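Local coordinates for glycosyl hydrolases family 2, sugar binding domain protein (Bacteroides uniformis str. 3978 T3 ii, PDB 6D1P) that probably hydrolyses beta-glucuronides, as a glycoside hydrolase family 2 beta-glucuronidase of a human gut bacterium, at residues 102-108 against 195-201; 477-483 against 507-513; 607-611 against 624-630. One frame throughout, in Å; residues are numbered along the deposited sequence.

Contact 1. Residues 102-108 against 195-201; sequences YTNGRTC and NLVYTPA
Two neighbouring strands of the sugar-binding domain, a beta-sandwich in family 2 hydrolases, run antiparallel: the axes of 106-108 and 195-199 approach to 4.9 Å with their directions 163° apart. R106-T199 and C108-V197 are hydrogen-bonded pairs, T107-Y198 a non-hydrogen-bonded pair (CA-CA 4.8 Å). Four backbone bonds result: R106 N to T199 O 2.8 Å, T199 N to R106 O 3.1 Å, C108 N to V197 O 2.9 Å and V197 N to C108 O 2.9 Å. A type II turn, Y102 to G105, leads into the first strand and is closed by G105 N to Y102 O at 3.0 Å. A CB on G105 would strike T199 O and Y102 CB. Beyond the ladder, a water joins T103 O (2.6 Å) to A201 N (2.7 Å). Y102 (m) presents a ring face to P200, whose CG lies 4.2 Å from the ring centroid in a CH-pi contact. T107 bonds I141 through its backbone and, through N, T142 OG1. The polar ends are satisfied elsewhere: R106 pairs with D140, Y198 OH with E99 N, N195 with E112. In the four-stranded antiparallel sheet, strand 194-199 also borders 28-30, and 106-111 borders 137-140.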
loop_
_atom_site.group_PDB
_atom_site.type_symbol
_atom_site.label_atom_id
_atom_site.label_comp_id
_atom_site.label_asym_id
_atom_site.label_seq_id
_atom_site.Cartn_x
_atom_site.Cartn_y
_atom_site.Cartn_z
ATOM N N TYR A 102 27.489 -20.055 -27.303
ATOM C CA TYR A 102 28.933 -19.874 -27.258
ATOM C C TYR A 102 29.541 -20.924 -26.353
ATOM O O TYR A 102 29.008 -21.214 -25.277
ATOM C CB TYR A 102 29.342 -18.483 -26.753
ATOM C CG TYR A 102 28.803 -17.328 -27.567
ATOM C CD1 TYR A 102 27.811 -16.500 -27.060
ATOM C CD2 TYR A 102 29.279 -17.066 -28.840
ATOM C CE1 TYR A 102 27.311 -15.441 -27.799
ATOM C CE2 TYR A 102 28.785 -16.010 -29.583
ATOM C CZ TYR A 102 27.795 -15.204 -29.057
ATOM O OH TYR A 102 27.295 -14.150 -29.793
ATOM N N THR A 103 30.661 -21.484 -26.799
ATOM C CA THR A 103 31.424 -22.394 -25.966
ATOM C C THR A 103 31.959 -21.639 -24.764
ATOM O O THR A 103 32.727 -20.682 -24.916
ATOM C CB THR A 103 32.565 -23.001 -26.771
ATOM O OG1 THR A 103 32.050 -23.485 -28.016
ATOM C CG2 THR A 103 33.214 -24.140 -25.999
ATOM N N ASN A 104 31.534 -22.057 -23.570
ATOM C CA ASN A 104 31.865 -21.345 -22.335
ATOM C C ASN A 104 31.536 -19.858 -22.457
ATOM O O ASN A 104 32.252 -18.992 -21.948
ATOM C CB ASN A 104 33.331 -21.552 -21.953
ATOM C CG ASN A 104 33.714 -23.013 -21.909
ATOM O OD1 ASN A 104 34.718 -23.416 -22.501
ATOM N ND2 ASN A 104 32.907 -23.822 -21.221
ATOM N N GLY A 105 30.459 -19.559 -23.175
ATOM C CA GLY A 105 29.939 -18.212 -23.204
ATOM C C GLY A 105 29.391 -17.818 -21.848
ATOM O O GLY A 105 29.205 -18.642 -20.949
ATOM N N ARG A 106 29.132 -16.523 -21.696
ATOM C CA ARG A 106 28.643 -15.981 -20.438
ATOM C C ARG A 106 27.285 -15.328 -20.646
ATOM O O ARG A 106 27.028 -14.713 -21.689
ATOM C CB ARG A 106 29.658 -15.003 -19.848
ATOM C CG ARG A 106 31.020 -15.648 -19.670
ATOM C CD ARG A 106 31.788 -15.066 -18.507
ATOM N NE ARG A 106 31.115 -15.271 -17.228
ATOM C CZ ARG A 106 31.152 -16.402 -16.528
ATOM N NH1 ARG A 106 31.811 -17.454 -16.990
ATOM N NH2 ARG A 106 30.518 -16.488 -15.364
ATOM N N THR A 107 26.405 -15.498 -19.660
ATOM C CA THR A 107 25.030 -15.027 -19.740
ATOM C C THR A 107 24.797 -14.005 -18.640
ATOM O O THR A 107 25.027 -14.293 -17.461
ATOM C CB THR A 107 24.010 -16.172 -19.603
ATOM O OG1 THR A 107 24.264 -17.182 -20.583
ATOM C CG2 THR A 107 22.600 -15.643 -19.819
ATOM N N CYS A 108 24.322 -12.825 -19.030
ATOM C CA CYS A 108 24.069 -11.735 -18.102
ATOM C C CYS A 108 22.664 -11.188 -18.272
ATOM O O CYS A 108 22.162 -11.051 -19.396
ATOM C CB CYS A 108 25.064 -10.595 -18.301
ATOM S SG CYS A 108 26.704 -11.016 -17.748
ATOM N N ASN A 195 17.586 -6.802 -20.152
ATOM C CA ASN A 195 18.051 -7.512 -21.335
ATOM C C ASN A 195 18.726 -8.815 -20.943
ATOM O O ASN A 195 19.492 -8.861 -19.977
ATOM C CB ASN A 195 19.036 -6.656 -22.141
ATOM C CG ASN A 195 18.462 -5.319 -22.500
ATOM O OD1 ASN A 195 17.338 -5.233 -23.016
ATOM N ND2 ASN A 195 19.203 -4.256 -22.207
ATOM N N LEU A 196 18.432 -9.873 -21.693
ATOM C CA LEU A 196 19.208 -11.108 -21.645
ATOM C C LEU A 196 20.314 -11.029 -22.692
ATOM O O LEU A 196 20.042 -10.734 -23.865
ATOM C CB LEU A 196 18.304 -12.315 -21.901
ATOM C CG LEU A 196 18.960 -13.689 -21.827
ATOM C CD1 LEU A 196 19.490 -13.952 -20.426
ATOM C CD2 LEU A 196 17.951 -14.754 -22.246
ATOM N N VAL A 197 21.559 -11.249 -22.274
ATOM C CA VAL A 197 22.705 -10.952 -23.133
ATOM C C VAL A 197 23.732 -12.073 -23.039
ATOM O O VAL A 197 24.140 -12.471 -21.940
ATOM C CB VAL A 197 23.355 -9.598 -22.782
ATOM C CG1 VAL A 197 24.518 -9.293 -23.730
ATOM C CG2 VAL A 197 22.323 -8.479 -22.834
ATOM N N TYR A 198 24.152 -12.571 -24.200
ATOM C CA TYR A 198 25.162 -13.614 -24.324
ATOM C C TYR A 198 26.434 -13.041 -24.941
ATOM O O TYR A 198 26.371 -12.244 -25.887
ATOM C CB TYR A 198 24.669 -14.762 -25.210
ATOM C CG TYR A 198 23.315 -15.351 -24.882
ATOM C CD1 TYR A 198 23.124 -16.092 -23.733
ATOM C CD2 TYR A 198 22.243 -15.217 -25.759
ATOM C CE1 TYR A 198 21.898 -16.663 -23.437
ATOM C CE2 TYR A 198 21.006 -15.790 -25.474
ATOM C CZ TYR A 198 20.846 -16.515 -24.306
ATOM O OH TYR A 198 19.633 -17.097 -23.992
ATOM N N THR A 199 27.583 -13.456 -24.421
ATOM C CA THR A 199 28.883 -13.048 -24.938
ATOM C C THR A 199 29.823 -14.241 -24.909
ATOM O O THR A 199 29.617 -15.185 -24.135
ATOM C CB THR A 199 29.508 -11.895 -24.136
ATOM O OG1 THR A 199 29.568 -12.246 -22.750
ATOM C CG2 THR A 199 28.717 -10.627 -24.304
ATOM N N PRO A 200 30.866 -14.232 -25.741
ATOM C CA PRO A 200 31.880 -15.291 -25.685
ATOM C C PRO A 200 32.696 -15.229 -24.401
ATOM O O PRO A 200 32.666 -14.254 -23.646
ATOM C CB PRO A 200 32.762 -15.004 -26.907
ATOM C CG PRO A 200 31.934 -14.180 -27.792
ATOM C CD PRO A 200 31.069 -13.353 -26.904
ATOM N N ALA A 201 33.454 -16.305 -24.166
ATOM C CA ALA A 201 34.385 -16.332 -23.041
ATOM C C ALA A 201 35.303 -15.120 -23.054
ATOM O O ALA A 201 35.664 -14.587 -21.998
ATOM C CB ALA A 201 35.211 -17.618 -23.069
HETATM O O HOH W 1 33.278 -18.393 -25.906
#

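Contact 2. Residues 477-483 against 507-513; sequences VYSPTIW and RFLHAEW. With SCN (thiocyanate ion), chain I; GOL (glycerol), chain G.
The sixth TIM-barrel strand, 477-479, and the segment leading into the seventh, 510-511, run side by side, 26° apart. One parallel bridge, Y478-F508: Y478 N to R507 O (2.9 Å) and L509 N to Y478 O (3.0 Å). S479 OG takes A511 N (2.8 Å). V477 CG1 fits against L509 CB (3.6 Å). The t rotamer of F508 swings its ring back against P480 (P480 CD to F508 CE2 3.5 Å), I482 CD1 at the edge. I482 CB abuts H510 CE1 (3.4 Å); H510 NE2 bonds I482 O weakly (2.8 Å), and E498 holds ND1. Where T481 bows out, a water fills the hollow, 2.8 Å from I482 N and A511 O. CA of W513 sits over the W483 six-membered ring, 3.8 Å from its centroid, a CH-pi contact. Weak bonds link W483 NE1 to glycerol O3 (3.0 Å) and T481 OG1 to thiocyanate N (3.4 Å). E512 is positioned consistently with the family 2 nucleophile. Helix 494-503 covers F508 and I482; strands 462-466 and 572-574 flank the pair.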
loop_
_atom_site.group_PDB
_atom_site.type_symbol
_atom_site.label_atom_id
_atom_site.label_comp_id
_atom_site.label_asym_id
_atom_site.label_seq_id
_atom_site.Cartn_x
_atom_site.Cartn_y
_atom_site.Cartn_z
ATOM N N VAL A 477 31.613 25.118 -14.779
ATOM C CA VAL A 477 30.467 25.941 -15.142
ATOM C C VAL A 477 29.449 25.945 -14.005
ATOM O O VAL A 477 29.157 24.904 -13.408
ATOM C CB VAL A 477 29.826 25.457 -16.457
ATOM C CG1 VAL A 477 28.675 26.359 -16.829
ATOM C CG2 VAL A 477 30.863 25.428 -17.582
ATOM N N TYR A 478 28.890 27.116 -13.721
ATOM C CA TYR A 478 28.045 27.289 -12.555
ATOM C C TYR A 478 26.713 27.917 -12.931
ATOM O O TYR A 478 26.662 28.840 -13.755
ATOM C CB TYR A 478 28.718 28.159 -11.494
ATOM C CG TYR A 478 27.838 28.338 -10.294
ATOM C CD1 TYR A 478 27.668 27.300 -9.399
ATOM C CD2 TYR A 478 27.149 29.521 -10.073
ATOM C CE1 TYR A 478 26.847 27.430 -8.301
ATOM C CE2 TYR A 478 26.324 29.667 -8.969
ATOM C CZ TYR A 478 26.178 28.601 -8.087
ATOM O OH TYR A 478 25.370 28.689 -6.976
ATOM N N SER A 479 25.642 27.423 -12.305
ATOM C CA SER A 479 24.310 27.997 -12.415
ATOM C C SER A 479 23.840 28.428 -11.036
ATOM O O SER A 479 23.810 27.595 -10.114
ATOM C CB SER A 479 23.318 26.986 -13.003
ATOM O OG SER A 479 22.016 27.540 -13.039
ATOM N N PRO A 480 23.463 29.680 -10.827
ATOM C CA PRO A 480 22.772 30.029 -9.576
ATOM C C PRO A 480 21.290 29.766 -9.726
ATOM O O PRO A 480 20.896 29.132 -10.706
ATOM C CB PRO A 480 23.073 31.516 -9.408
ATOM C CG PRO A 480 23.158 32.012 -10.868
ATOM C CD PRO A 480 23.750 30.863 -11.661
ATOM N N THR A 481 20.459 30.238 -8.800
ATOM C CA THR A 481 19.017 30.099 -8.928
ATOM C C THR A 481 18.460 31.453 -9.338
ATOM O O THR A 481 18.684 32.443 -8.649
ATOM C CB THR A 481 18.366 29.579 -7.632
ATOM O OG1 THR A 481 16.939 29.564 -7.766
ATOM C CG2 THR A 481 18.727 30.423 -6.425
ATOM N N ILE A 482 17.761 31.500 -10.477
ATOM C CA ILE A 482 17.222 32.748 -11.018
ATOM C C ILE A 482 15.873 32.474 -11.673
ATOM O O ILE A 482 15.810 31.895 -12.766
ATOM C CB ILE A 482 18.175 33.426 -12.018
ATOM C CG1 ILE A 482 19.464 33.874 -11.332
ATOM C CG2 ILE A 482 17.482 34.619 -12.662
ATOM C CD1 ILE A 482 20.535 34.380 -12.313
ATOM N N TRP A 483 14.804 32.960 -11.050
ATOM C CA TRP A 483 13.428 32.700 -11.457
ATOM C C TRP A 483 12.658 34.015 -11.495
ATOM O O TRP A 483 11.643 34.184 -10.815
ATOM C CB TRP A 483 12.723 31.727 -10.504
ATOM C CG TRP A 483 13.221 30.328 -10.557
ATOM C CD1 TRP A 483 14.362 29.836 -9.988
ATOM C CD2 TRP A 483 12.582 29.222 -11.212
ATOM N NE1 TRP A 483 14.475 28.485 -10.256
ATOM C CE2 TRP A 483 13.391 28.088 -11.000
ATOM C CE3 TRP A 483 11.404 29.086 -11.965
ATOM C CZ2 TRP A 483 13.067 26.837 -11.525
ATOM C CZ3 TRP A 483 11.089 27.848 -12.485
ATOM C CH2 TRP A 483 11.914 26.734 -12.252
ATOM N N ARG A 507 32.370 31.069 -15.242
ATOM C CA ARG A 507 31.637 30.571 -16.401
ATOM C C ARG A 507 30.207 30.314 -15.970
ATOM O O ARG A 507 29.961 29.486 -15.080
ATOM C CB ARG A 507 32.274 29.298 -16.958
ATOM C CG ARG A 507 33.585 29.550 -17.628
ATOM C CD ARG A 507 34.304 28.262 -17.911
ATOM N NE ARG A 507 35.463 28.489 -18.771
ATOM C CZ ARG A 507 36.666 28.868 -18.335
ATOM N NH1 ARG A 507 36.883 29.071 -17.038
ATOM N NH2 ARG A 507 37.660 29.046 -19.205
ATOM N N PHE A 508 29.273 31.028 -16.596
ATOM C CA PHE A 508 27.888 31.097 -16.162
ATOM C C PHE A 508 26.990 30.352 -17.139
ATOM O O PHE A 508 27.203 30.394 -18.356
ATOM C CB PHE A 508 27.445 32.551 -16.046
ATOM C CG PHE A 508 25.971 32.740 -15.776
ATOM C CD1 PHE A 508 25.060 32.787 -16.818
ATOM C CD2 PHE A 508 25.509 32.929 -14.481
ATOM C CE1 PHE A 508 23.712 32.993 -16.579
ATOM C CE2 PHE A 508 24.168 33.143 -14.232
ATOM C CZ PHE A 508 23.262 33.169 -15.287
ATOM N N LEU A 509 25.967 29.695 -16.599
ATOM C CA LEU A 509 24.967 29.023 -17.407
ATOM C C LEU A 509 23.683 29.041 -16.603
ATOM O O LEU A 509 23.694 28.639 -15.436
ATOM C CB LEU A 509 25.411 27.593 -17.724
ATOM C CG LEU A 509 24.514 26.721 -18.595
ATOM C CD1 LEU A 509 24.100 27.466 -19.865
ATOM C CD2 LEU A 509 25.245 25.429 -18.938
ATOM N N HIS A 510 22.598 29.544 -17.180
ATOM C CA HIS A 510 21.371 29.680 -16.403
ATOM C C HIS A 510 20.559 28.386 -16.507
ATOM O O HIS A 510 19.845 28.159 -17.483
ATOM C CB HIS A 510 20.565 30.892 -16.841
ATOM C CG HIS A 510 19.343 31.116 -16.011
ATOM N ND1 HIS A 510 18.649 32.306 -16.010
ATOM C CD2 HIS A 510 18.681 30.293 -15.158
ATOM C CE1 HIS A 510 17.615 32.209 -15.193
ATOM N NE2 HIS A 510 17.607 30.996 -14.669
ATOM N N ALA A 511 20.656 27.543 -15.488
ATOM C CA ALA A 511 19.858 26.322 -15.401
ATOM C C ALA A 511 18.656 26.582 -14.504
ATOM O O ALA A 511 18.825 26.934 -13.329
ATOM C CB ALA A 511 20.682 25.153 -14.861
ATOM N N GLU A 512 17.457 26.438 -15.084
ATOM C CA GLU A 512 16.139 26.466 -14.451
ATOM C C GLU A 512 15.591 27.884 -14.410
ATOM O O GLU A 512 16.204 28.776 -13.820
ATOM C CB GLU A 512 16.145 25.851 -13.035
ATOM C CG GLU A 512 16.564 24.397 -13.001
ATOM C CD GLU A 512 16.239 23.697 -11.662
ATOM O OE1 GLU A 512 15.306 24.139 -10.955
ATOM O OE2 GLU A 512 16.945 22.720 -11.313
ATOM N N TRP A 513 14.436 28.078 -15.048
ATOM C CA TRP A 513 13.605 29.272 -14.982
ATOM C C TRP A 513 12.297 28.948 -15.681
ATOM O O TRP A 513 12.208 27.984 -16.445
ATOM C CB TRP A 513 14.264 30.486 -15.647
ATOM C CG TRP A 513 14.536 30.298 -17.099
ATOM C CD1 TRP A 513 15.639 29.720 -17.658
ATOM C CD2 TRP A 513 13.696 30.697 -18.190
ATOM N NE1 TRP A 513 15.538 29.728 -19.032
ATOM C CE2 TRP A 513 14.360 30.337 -19.381
ATOM C CE3 TRP A 513 12.455 31.339 -18.275
ATOM C CZ2 TRP A 513 13.824 30.601 -20.637
ATOM C CZ3 TRP A 513 11.923 31.587 -19.521
ATOM C CH2 TRP A 513 12.602 31.219 -20.686
HETATM S S SCN I . 14.515 34.452 -8.169
HETATM C C SCN I . 15.128 33.222 -7.050
HETATM N N SCN I . 15.422 32.254 -6.436
HETATM C C1 GOL G . 11.980 24.285 -6.864
HETATM O O1 GOL G . 11.676 24.050 -5.474
HETATM C C2 GOL G . 13.121 25.403 -7.006
HETATM O O2 GOL G . 14.224 25.216 -6.167
HETATM C C3 GOL G . 13.533 25.454 -8.524
HETATM O O3 GOL G . 14.846 25.999 -8.598
HETATM O O HOH W 2 17.872 28.848 -11.477
#

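Contact 3. Residues 607-611 against 624-630; sequences KESYY and HIYGHSW
A buried glutamate held by a turn and a histidine joins the start of helix 609-617, at the end of the TIM-barrel region, to strand 623-625 and the loop after it, which open the following beta domain. The CA atoms of E608 and Y626, and of Y611 and H624, are 6.6 Å apart. E608 (chi1 m) points its carboxylate into the concave side of 624-630, where a type I turn from G627 to W630, closed by W630 N to G627 O at 3.0 Å, turns the amides of G627, H628 and S629 toward it. G627 has phi 135°, psi 11°, a conformation that would jam a CB against the carbonyl oxygen of Y626.

Hydrogen bonds divide between the two oxygens. OE1 of E608 receives NE2 of H624 at 2.7 Å, a His-carboxylate bond, and the amide N of G627 at 2.8 Å; the N of H628, at 3.2 Å from it, adds a weak bond. OE2 of E608 takes both N of S629 (2.8 Å) and OG of S629 (2.9 Å). S629 OG also meets H522, and H628 NE2 reaches D702.

Aromatic contact comes one helical turn on. Y611 (m) and H624 (t) form an offset stack, centroids 3.9 Å apart and planes 8° from parallel. Y611 covers one face of H624 while E608 OE1 meets its edge: CD2 of Y611 comes within 3.3 Å of H624 CE1.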
loop_
_atom_site.group_PDB
_atom_site.type_symbol
_atom_site.label_atom_id
_atom_site.label_comp_id
_atom_site.label_asym_id
_atom_site.label_seq_id
_atom_site.Cartn_x
_atom_site.Cartn_y
_atom_site.Cartn_z
ATOM N N LYS A 607 0.657 22.566 -24.005
ATOM C CA LYS A 607 0.081 23.832 -23.583
ATOM C C LYS A 607 0.357 24.887 -24.652
ATOM O O LYS A 607 1.159 24.687 -25.562
ATOM C CB LYS A 607 0.675 24.295 -22.245
ATOM C CG LYS A 607 0.670 23.258 -21.121
ATOM C CD LYS A 607 1.198 23.867 -19.830
ATOM C CE LYS A 607 1.371 22.809 -18.736
ATOM N NZ LYS A 607 2.097 23.283 -17.500
ATOM N N GLU A 608 -0.297 26.036 -24.524
ATOM C CA GLU A 608 -0.070 27.087 -25.510
ATOM C C GLU A 608 1.275 27.779 -25.330
ATOM O O GLU A 608 1.742 28.457 -26.256
ATOM C CB GLU A 608 -1.231 28.082 -25.469
ATOM C CG GLU A 608 -2.586 27.353 -25.565
ATOM C CD GLU A 608 -3.664 28.140 -26.290
ATOM O OE1 GLU A 608 -3.385 28.739 -27.375
ATOM O OE2 GLU A 608 -4.793 28.170 -25.763
ATOM N N SER A 609 1.936 27.581 -24.194
ATOM C CA SER A 609 3.294 28.076 -24.041
ATOM C C SER A 609 4.288 27.311 -24.897
ATOM O O SER A 609 5.361 27.844 -25.189
ATOM C CB SER A 609 3.714 27.985 -22.587
ATOM O OG SER A 609 3.420 26.686 -22.090
ATOM N N TYR A 610 3.977 26.064 -25.280
ATOM C CA TYR A 610 4.868 25.326 -26.173
ATOM C C TYR A 610 5.111 26.095 -27.478
ATOM O O TYR A 610 6.198 26.004 -28.055
ATOM C CB TYR A 610 4.285 23.935 -26.458
ATOM C CG TYR A 610 5.044 23.103 -27.494
ATOM C CD1 TYR A 610 4.737 23.193 -28.860
ATOM C CD2 TYR A 610 6.047 22.209 -27.109
ATOM C CE1 TYR A 610 5.425 22.419 -29.815
ATOM C CE2 TYR A 610 6.744 21.441 -28.057
ATOM C CZ TYR A 610 6.426 21.556 -29.412
ATOM O OH TYR A 610 7.105 20.795 -30.347
ATOM N N TYR A 611 4.115 26.865 -27.941
ATOM C CA TYR A 611 4.209 27.608 -29.198
ATOM C C TYR A 611 4.940 28.928 -29.023
ATOM O O TYR A 611 5.537 29.433 -29.983
ATOM C CB TYR A 611 2.804 27.843 -29.766
ATOM C CG TYR A 611 2.083 26.519 -29.921
ATOM C CD1 TYR A 611 2.414 25.666 -30.965
ATOM C CD2 TYR A 611 1.134 26.088 -28.991
ATOM C CE1 TYR A 611 1.813 24.445 -31.108
ATOM C CE2 TYR A 611 0.514 24.837 -29.133
ATOM C CZ TYR A 611 0.873 24.028 -30.195
ATOM O OH TYR A 611 0.325 22.800 -30.403
ATOM N N HIS A 624 0.460 30.234 -34.481
ATOM C CA HIS A 624 -0.424 29.763 -33.415
ATOM C C HIS A 624 -1.101 30.961 -32.784
ATOM O O HIS A 624 -0.450 31.762 -32.109
ATOM C CB HIS A 624 0.327 28.963 -32.340
ATOM C CG HIS A 624 -0.557 28.462 -31.221
ATOM N ND1 HIS A 624 -1.092 27.188 -31.199
ATOM C CD2 HIS A 624 -1.004 29.073 -30.099
ATOM C CE1 HIS A 624 -1.820 27.033 -30.107
ATOM N NE2 HIS A 624 -1.787 28.163 -29.424
ATOM N N ILE A 625 -2.407 31.070 -32.988
ATOM C CA ILE A 625 -3.191 32.052 -32.261
ATOM C C ILE A 625 -3.310 31.599 -30.818
ATOM O O ILE A 625 -3.709 30.461 -30.541
ATOM C CB ILE A 625 -4.577 32.204 -32.897
ATOM C CG1 ILE A 625 -4.443 32.549 -34.390
ATOM C CG2 ILE A 625 -5.395 33.221 -32.120
ATOM C CD1 ILE A 625 -5.722 32.307 -35.188
ATOM N N TYR A 626 -2.969 32.480 -29.891
ATOM C CA TYR A 626 -3.107 32.134 -28.490
ATOM C C TYR A 626 -4.586 32.110 -28.120
ATOM O O TYR A 626 -5.285 33.121 -28.244
ATOM C CB TYR A 626 -2.320 33.109 -27.610
ATOM C CG TYR A 626 -2.666 32.985 -26.150
ATOM C CD1 TYR A 626 -2.725 31.735 -25.525
ATOM C CD2 TYR A 626 -2.966 34.109 -25.391
ATOM C CE1 TYR A 626 -3.067 31.624 -24.184
ATOM C CE2 TYR A 626 -3.298 34.006 -24.055
ATOM C CZ TYR A 626 -3.342 32.763 -23.460
ATOM O OH TYR A 626 -3.685 32.666 -22.130
ATOM N N GLY A 627 -5.060 30.951 -27.656
ATOM C CA GLY A 627 -6.419 30.830 -27.175
ATOM C C GLY A 627 -7.160 29.596 -27.659
ATOM O O GLY A 627 -8.370 29.512 -27.478
ATOM N N HIS A 628 -6.461 28.636 -28.269
ATOM C CA HIS A 628 -7.101 27.381 -28.652
ATOM C C HIS A 628 -7.789 26.714 -27.462
ATOM O O HIS A 628 -8.849 26.090 -27.613
ATOM C CB HIS A 628 -6.072 26.423 -29.243
ATOM C CG HIS A 628 -5.682 26.730 -30.649
ATOM N ND1 HIS A 628 -6.090 25.959 -31.715
ATOM C CD2 HIS A 628 -4.892 27.700 -31.166
ATOM C CE1 HIS A 628 -5.581 26.447 -32.829
ATOM N NE2 HIS A 628 -4.849 27.503 -32.525
ATOM N N SER A 629 -7.186 26.808 -26.270
ATOM C CA SER A 629 -7.750 26.223 -25.063
ATOM C C SER A 629 -8.454 27.260 -24.193
ATOM O O SER A 629 -8.658 27.025 -22.998
ATOM C CB SER A 629 -6.664 25.491 -24.263
ATOM O OG SER A 629 -5.761 26.392 -23.622
ATOM N N TRP A 630 -8.849 28.393 -24.772
ATOM C CA TRP A 630 -9.515 29.471 -24.039
ATOM C C TRP A 630 -10.903 29.656 -24.647
ATOM O O TRP A 630 -11.070 30.412 -25.618
ATOM C CB TRP A 630 -8.671 30.745 -24.097
ATOM C CG TRP A 630 -9.115 31.863 -23.206
ATOM C CD1 TRP A 630 -10.313 31.980 -22.553
ATOM C CD2 TRP A 630 -8.360 33.042 -22.872
ATOM N NE1 TRP A 630 -10.349 33.154 -21.833
ATOM C CE2 TRP A 630 -9.161 33.821 -22.009
ATOM C CE3 TRP A 630 -7.083 33.509 -23.217
ATOM C CZ2 TRP A 630 -8.729 35.042 -21.493
ATOM C CZ3 TRP A 630 -6.651 34.712 -22.685
ATOM C CH2 TRP A 630 -7.474 35.469 -21.843
#

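In the fold
The contacts follow one another along the chain without touching. Contact 1, in the sugar-binding domain, is remote: centres about 46 Å from contact 2 and 53 Å from contact 3, nearest atoms about 29 Å in each case. Contacts 2 and 3 are closer, centres about 28 Å and nearest atoms about 9 Å. Contact 2 borders the probable active site: E512, by the end of the seventh barrel strand, and E428, on the fourth, both lie against glycerol, probably from the crystallisation liquor, which here marks the pocket, consistent with the two catalytic acids of family 2. Contact 3 lies where the barrel region's last helix meets the following beta domain; its K607 pairs with D580, a sodium ligand.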